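PDB 3E38: two-domain protein containing predicted PHP-like metal-dependent phosphoesterase from Bacteroides vulgatus ATCC 8482, which is predicted to hydrolyse phosphoesters as a zinc-binding PHP-like phosphoesterase, possibly acting as a 5'-3' exonuclease on DNA or RNA. Local coordinates for the interface of chains A and B and the interface of chains A and C. Residues are numbered along the deposited sequence; one frame, centred on the assembly and turned at random. Chains: chain A/B/C, two-domain protein containing predicted PHP-like metal-dependent phosphoesterase.

Contact 1: the interface of chains A and B. Residues chain A 286, 295-298; chain B 141, 145.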
loop_
_atom_site.group_PDB
_atom_site.type_symbol
_atom_site.label_atom_id
_atom_site.label_comp_id
_atom_site.label_asym_id
_atom_site.label_seq_id
_atom_site.Cartn_x
_atom_site.Cartn_y
_atom_site.Cartn_z
ATOM N N LYS A 286 20.610 -7.881 22.484
ATOM C CA LYS A 286 21.254 -8.568 23.599
ATOM C C LYS A 286 22.312 -7.665 24.245
ATOM O O LYS A 286 23.139 -7.066 23.582
ATOM C CB LYS A 286 21.887 -9.909 23.163
ATOM C CG LYS A 286 22.484 -10.721 24.302
ATOM C CD LYS A 286 22.785 -12.154 23.934
ATOM C CE LYS A 286 23.686 -12.292 22.748
ATOM N NZ LYS A 286 23.684 -13.737 22.329
ATOM N N TYR A 295 21.230 -17.030 23.510
ATOM C CA TYR A 295 20.057 -16.503 22.838
ATOM C C TYR A 295 20.412 -15.488 21.742
ATOM O O TYR A 295 21.593 -15.141 21.484
ATOM C CB TYR A 295 19.036 -15.921 23.852
ATOM C CG TYR A 295 19.568 -14.835 24.760
ATOM C CD1 TYR A 295 20.454 -15.128 25.783
ATOM C CD2 TYR A 295 19.181 -13.501 24.581
ATOM C CE1 TYR A 295 20.947 -14.129 26.627
ATOM C CE2 TYR A 295 19.683 -12.481 25.398
ATOM C CZ TYR A 295 20.568 -12.809 26.426
ATOM O OH TYR A 295 21.039 -11.802 27.255
ATOM N N PHE A 296 19.347 -15.031 21.108
ATOM C CA PHE A 296 19.433 -14.090 19.977
ATOM C C PHE A 296 20.411 -12.981 20.228
ATOM O O PHE A 296 20.741 -12.702 21.374
ATOM C CB PHE A 296 18.073 -13.472 19.649
ATOM C CG PHE A 296 17.512 -12.566 20.721
ATOM C CD1 PHE A 296 17.919 -11.229 20.829
ATOM C CD2 PHE A 296 16.478 -13.010 21.546
ATOM C CE1 PHE A 296 17.372 -10.399 21.777
ATOM C CE2 PHE A 296 15.886 -12.159 22.475
ATOM C CZ PHE A 296 16.341 -10.871 22.611
ATOM N N ARG A 297 20.903 -12.367 19.143
ATOM C CA ARG A 297 21.825 -11.237 19.318
ATOM C C ARG A 297 21.029 -9.967 19.215
ATOM O O ARG A 297 21.269 -8.991 19.933
ATOM C CB ARG A 297 22.981 -11.182 18.326
ATOM C CG ARG A 297 24.175 -10.657 19.140
ATOM C CD ARG A 297 25.449 -10.408 18.432
ATOM N NE ARG A 297 26.030 -11.557 17.765
ATOM C CZ ARG A 297 27.003 -11.366 16.894
ATOM N NH1 ARG A 297 27.414 -10.114 16.721
ATOM N NH2 ARG A 297 27.575 -12.365 16.220
ATOM N N ASP A 298 20.115 -10.031 18.260
ATOM C CA ASP A 298 19.221 -8.974 17.883
ATOM C C ASP A 298 17.940 -9.613 17.438
ATOM O O ASP A 298 17.939 -10.683 16.878
ATOM C CB ASP A 298 19.771 -8.195 16.700
ATOM C CG ASP A 298 20.831 -7.192 17.079
ATOM O OD1 ASP A 298 20.470 -6.067 17.536
ATOM O OD2 ASP A 298 22.020 -7.510 16.843
ATOM N N ASP B 141 23.661 -15.293 14.228
ATOM C CA ASP B 141 23.753 -15.543 15.685
ATOM C C ASP B 141 23.613 -17.013 16.019
ATOM O O ASP B 141 23.988 -17.449 17.083
ATOM C CB ASP B 141 22.788 -14.646 16.506
ATOM C CG ASP B 141 21.308 -14.859 16.144
ATOM O OD1 ASP B 141 21.014 -15.861 15.462
ATOM O OD2 ASP B 141 20.457 -14.016 16.533
ATOM N N PRO B 145 26.962 -16.528 18.530
ATOM C CA PRO B 145 25.870 -15.833 19.206
ATOM C C PRO B 145 26.165 -14.561 19.932
ATOM O O PRO B 145 25.232 -13.852 20.235
ATOM C CB PRO B 145 25.375 -16.866 20.221
ATOM C CG PRO B 145 26.490 -17.927 20.267
ATOM C CD PRO B 145 27.033 -17.943 18.911
#

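Contact 2: the interface of chains A and C. Residues chain A 28, 33-35, 62, 65-66; chain C 28, 34-35, 38.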
loop_
_atom_site.group_PDB
_atom_site.type_symbol
_atom_site.label_atom_id
_atom_site.label_comp_id
_atom_site.label_asym_id
_atom_site.label_seq_id
_atom_site.Cartn_x
_atom_site.Cartn_y
_atom_site.Cartn_z
ATOM N N VAL A 28 -5.796 27.145 8.305
ATOM C CA VAL A 28 -5.777 28.345 7.498
ATOM C C VAL A 28 -5.871 29.615 8.333
ATOM O O VAL A 28 -5.599 30.689 7.827
ATOM C CB VAL A 28 -6.918 28.375 6.348
ATOM C CG1 VAL A 28 -6.650 27.316 5.269
ATOM C CG2 VAL A 28 -8.297 28.262 6.906
ATOM N N LEU A 33 -2.899 24.815 6.140
ATOM C CA LEU A 33 -3.399 24.771 4.770
ATOM C C LEU A 33 -4.736 24.092 4.580
ATOM O O LEU A 33 -5.201 23.890 3.436
ATOM C CB LEU A 33 -2.342 24.103 3.874
ATOM C CG LEU A 33 -1.094 24.986 3.662
ATOM C CD1 LEU A 33 -0.045 24.261 2.904
ATOM C CD2 LEU A 33 -1.402 26.287 2.903
ATOM N N VAL A 34 -5.357 23.789 5.720
ATOM C CA VAL A 34 -6.685 23.160 5.741
ATOM C C VAL A 34 -7.645 23.896 6.622
ATOM O O VAL A 34 -7.274 24.588 7.587
ATOM C CB VAL A 34 -6.646 21.695 6.256
ATOM C CG1 VAL A 34 -5.702 20.840 5.394
ATOM C CG2 VAL A 34 -6.235 21.640 7.729
ATOM N N TRP A 35 -8.908 23.750 6.257
ATOM C CA TRP A 35 -9.996 24.294 7.065
ATOM C C TRP A 35 -9.958 23.570 8.430
ATOM O O TRP A 35 -9.641 22.350 8.535
ATOM C CB TRP A 35 -11.355 24.147 6.323
ATOM C CG TRP A 35 -12.486 24.943 6.937
ATOM C CD1 TRP A 35 -13.579 24.447 7.571
ATOM C CD2 TRP A 35 -12.619 26.381 6.972
ATOM N NE1 TRP A 35 -14.382 25.470 8.000
ATOM C CE2 TRP A 35 -13.815 26.667 7.647
ATOM C CE3 TRP A 35 -11.848 27.442 6.486
ATOM C CZ2 TRP A 35 -14.262 27.972 7.856
ATOM C CZ3 TRP A 35 -12.280 28.746 6.709
ATOM C CH2 TRP A 35 -13.483 28.995 7.389
ATOM N N HIS A 62 -2.453 34.548 6.208
ATOM C CA HIS A 62 -3.653 34.593 5.374
ATOM C C HIS A 62 -4.605 35.654 5.894
ATOM O O HIS A 62 -5.701 35.792 5.401
ATOM C CB HIS A 62 -4.365 33.242 5.387
ATOM C CG HIS A 62 -3.496 32.098 4.962
ATOM N ND1 HIS A 62 -3.446 30.913 5.650
ATOM C CD2 HIS A 62 -2.631 31.970 3.930
ATOM C CE1 HIS A 62 -2.597 30.099 5.052
ATOM N NE2 HIS A 62 -2.096 30.715 4.001
ATOM N N ASP A 65 -7.374 37.646 4.041
ATOM C CA ASP A 65 -8.507 36.841 3.560
ATOM C C ASP A 65 -9.236 36.180 4.712
ATOM O O ASP A 65 -10.445 36.115 4.698
ATOM C CB ASP A 65 -8.053 35.710 2.617
ATOM C CG ASP A 65 -7.449 36.223 1.338
ATOM O OD1 ASP A 65 -8.128 36.989 0.611
ATOM O OD2 ASP A 65 -6.292 35.846 1.058
ATOM N N VAL A 66 -8.472 35.704 5.704
ATOM C CA VAL A 66 -9.014 34.962 6.888
ATOM C C VAL A 66 -8.965 35.966 8.003
ATOM O O VAL A 66 -8.011 36.071 8.776
ATOM C CB VAL A 66 -8.224 33.653 7.151
ATOM C CG1 VAL A 66 -8.936 32.832 8.173
ATOM C CG2 VAL A 66 -8.065 32.861 5.818
ATOM N N VAL C 28 -11.451 26.682 0.174
ATOM C CA VAL C 28 -12.153 27.293 1.286
ATOM C C VAL C 28 -12.845 28.635 0.909
ATOM O O VAL C 28 -13.520 29.261 1.740
ATOM C CB VAL C 28 -11.153 27.587 2.487
ATOM C CG1 VAL C 28 -10.735 26.294 3.181
ATOM C CG2 VAL C 28 -9.976 28.392 2.022
ATOM N N VAL C 34 -9.665 23.111 1.625
ATOM C CA VAL C 34 -8.227 23.417 1.549
ATOM C C VAL C 34 -7.943 24.823 1.035
ATOM O O VAL C 34 -8.745 25.441 0.307
ATOM C CB VAL C 34 -7.491 22.398 0.638
ATOM C CG1 VAL C 34 -7.596 20.988 1.246
ATOM C CG2 VAL C 34 -8.009 22.421 -0.858
ATOM N N TRP C 35 -6.787 25.323 1.429
ATOM C CA TRP C 35 -6.283 26.593 0.905
ATOM C C TRP C 35 -6.021 26.448 -0.617
ATOM O O TRP C 35 -5.594 25.392 -1.065
ATOM C CB TRP C 35 -5.023 26.997 1.643
ATOM C CG TRP C 35 -4.621 28.343 1.314
ATOM C CD1 TRP C 35 -3.591 28.695 0.552
ATOM C CD2 TRP C 35 -5.231 29.563 1.771
ATOM N NE1 TRP C 35 -3.507 30.061 0.471
ATOM C CE2 TRP C 35 -4.504 30.620 1.210
ATOM C CE3 TRP C 35 -6.344 29.860 2.574
ATOM C CZ2 TRP C 35 -4.816 31.973 1.449
ATOM C CZ3 TRP C 35 -6.674 31.219 2.785
ATOM C CH2 TRP C 35 -5.904 32.242 2.230
ATOM N N VAL C 38 -3.137 24.422 -2.335
ATOM C CA VAL C 38 -3.099 22.980 -2.200
ATOM C C VAL C 38 -3.595 22.338 -3.481
ATOM O O VAL C 38 -3.122 21.269 -3.854
ATOM C CB VAL C 38 -3.995 22.508 -1.037
ATOM C CG1 VAL C 38 -4.057 20.998 -0.953
ATOM C CG2 VAL C 38 -3.514 23.090 0.233
#

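Contact 1: the interface of chains A and B
A:Arg297 and A:Lys286 both reach the backbone carbonyl of B:Pro145, while B:Asp141 takes the backbone N-H of A:Arg297. Followed outward, the arginine first packs its CB against CB of B:Asp141, 3.9 Å away. CG then passes the carbonyl oxygen O of B:Pro145 at 3.5 Å. CD runs alongside the same oxygen, and a bend at chi3 (-59°) turns the chain before NE, which makes a weak hydrogen bond to it. Contact thus comes mostly from the flank of the chain and from NE. A shorter bond to B:Pro145 O comes from the side-chain nitrogen NZ of A:Lys286 at 2.6 Å, approaching well above the carbonyl plane, away from the lone-pair directions. That lysine leaves its backbone with CG anti to N and lays CD over the rim of one face of the A:Tyr295 ring. NZ also bonds to A:Tyr295 O at 2.7 Å, which anchors the tip and points it across the boundary. At the other end of the patch, OD2 of B:Asp141 accepts from A:Arg297 N at 3.1 Å, on the anti side of the carboxylate and somewhat out of its plane. Neither basic group meets this carboxylate directly, although both charges may favour it from a distance. In the deposited assembly, which may not be biological, the Ig-like domain of chain A appears to hold the loop of chain B that follows zinc ligand B:His137, and the two-fold repeats the arrangement with the chains exchanged.

Contact 2: the interface of chains A and C
C:Trp35 lays its indole against the imidazole of A:His62, the two rings stacked with their planes 26° apart. The histidine sits over the six-membered ring, with centroids 3.9 Å apart, and also overlaps the five-membered one. The side chains run past each other in opposite directions, and CD2 of A:His62 lies 3.3 Å from CZ2 of C:Trp35. ND1 of A:His62 donates to the backbone O of A:Val28 at 3.1 Å; this oxygen lies in the imidazole plane, though the donor is tilted from the carbonyl plane, and the bond restrains the turn of the ring. On the same indole face as the histidine, nearer the stem, A:Leu33 crosses at about a right angle and sets CD2 3.9 Å from CB of C:Trp35. The benzo rim is bordered by two valines: A:Val28 CG1 approaches CE3 of C:Trp35 obliquely, at 3.7 Å, and A:Val66 puts CG2 beside CZ3. With CG anti to its backbone N (chi1 -170°), the tryptophan reaches into this setting while the backbone N-H of C:Trp35 bonds to A:Leu33 O at 2.9 Å. That bond is nearly straight at the hydrogen, though it meets the oxygen from above the carbonyl plane. An alanine in place of C:Trp35 would probably leave a gap between A:His62, A:Leu33 and the two valines, and the imidazole without its stacking partner. A:Val34 and C:Val34 form an antiparallel bridge, beside which A:Trp35 packs on C:Val28 in the reciprocal half. In this assembly the patch joins the loop that carries zinc ligands His24, His26 and Asp31 with one that follows His56; it may steady the edge of the metal site.

Contact 1 and contact 2 lie about 52 Å apart, measured between the centres of their C-alpha atoms, and share no residue. Chain A uses its Ig-like domain in contact 1 and the loops around 28-35 and 62-66 of its PHP region in contact 2, so it can hold chains B and C at the same time. Each interface has its own two-fold, and alternating them could join the four copies of the deposited assembly. The PHP-side segments of both contacts lie near zinc ligands in sequence, though proximity alone does not show coupling. The structure alone does not show whether this tetramer forms in the cell.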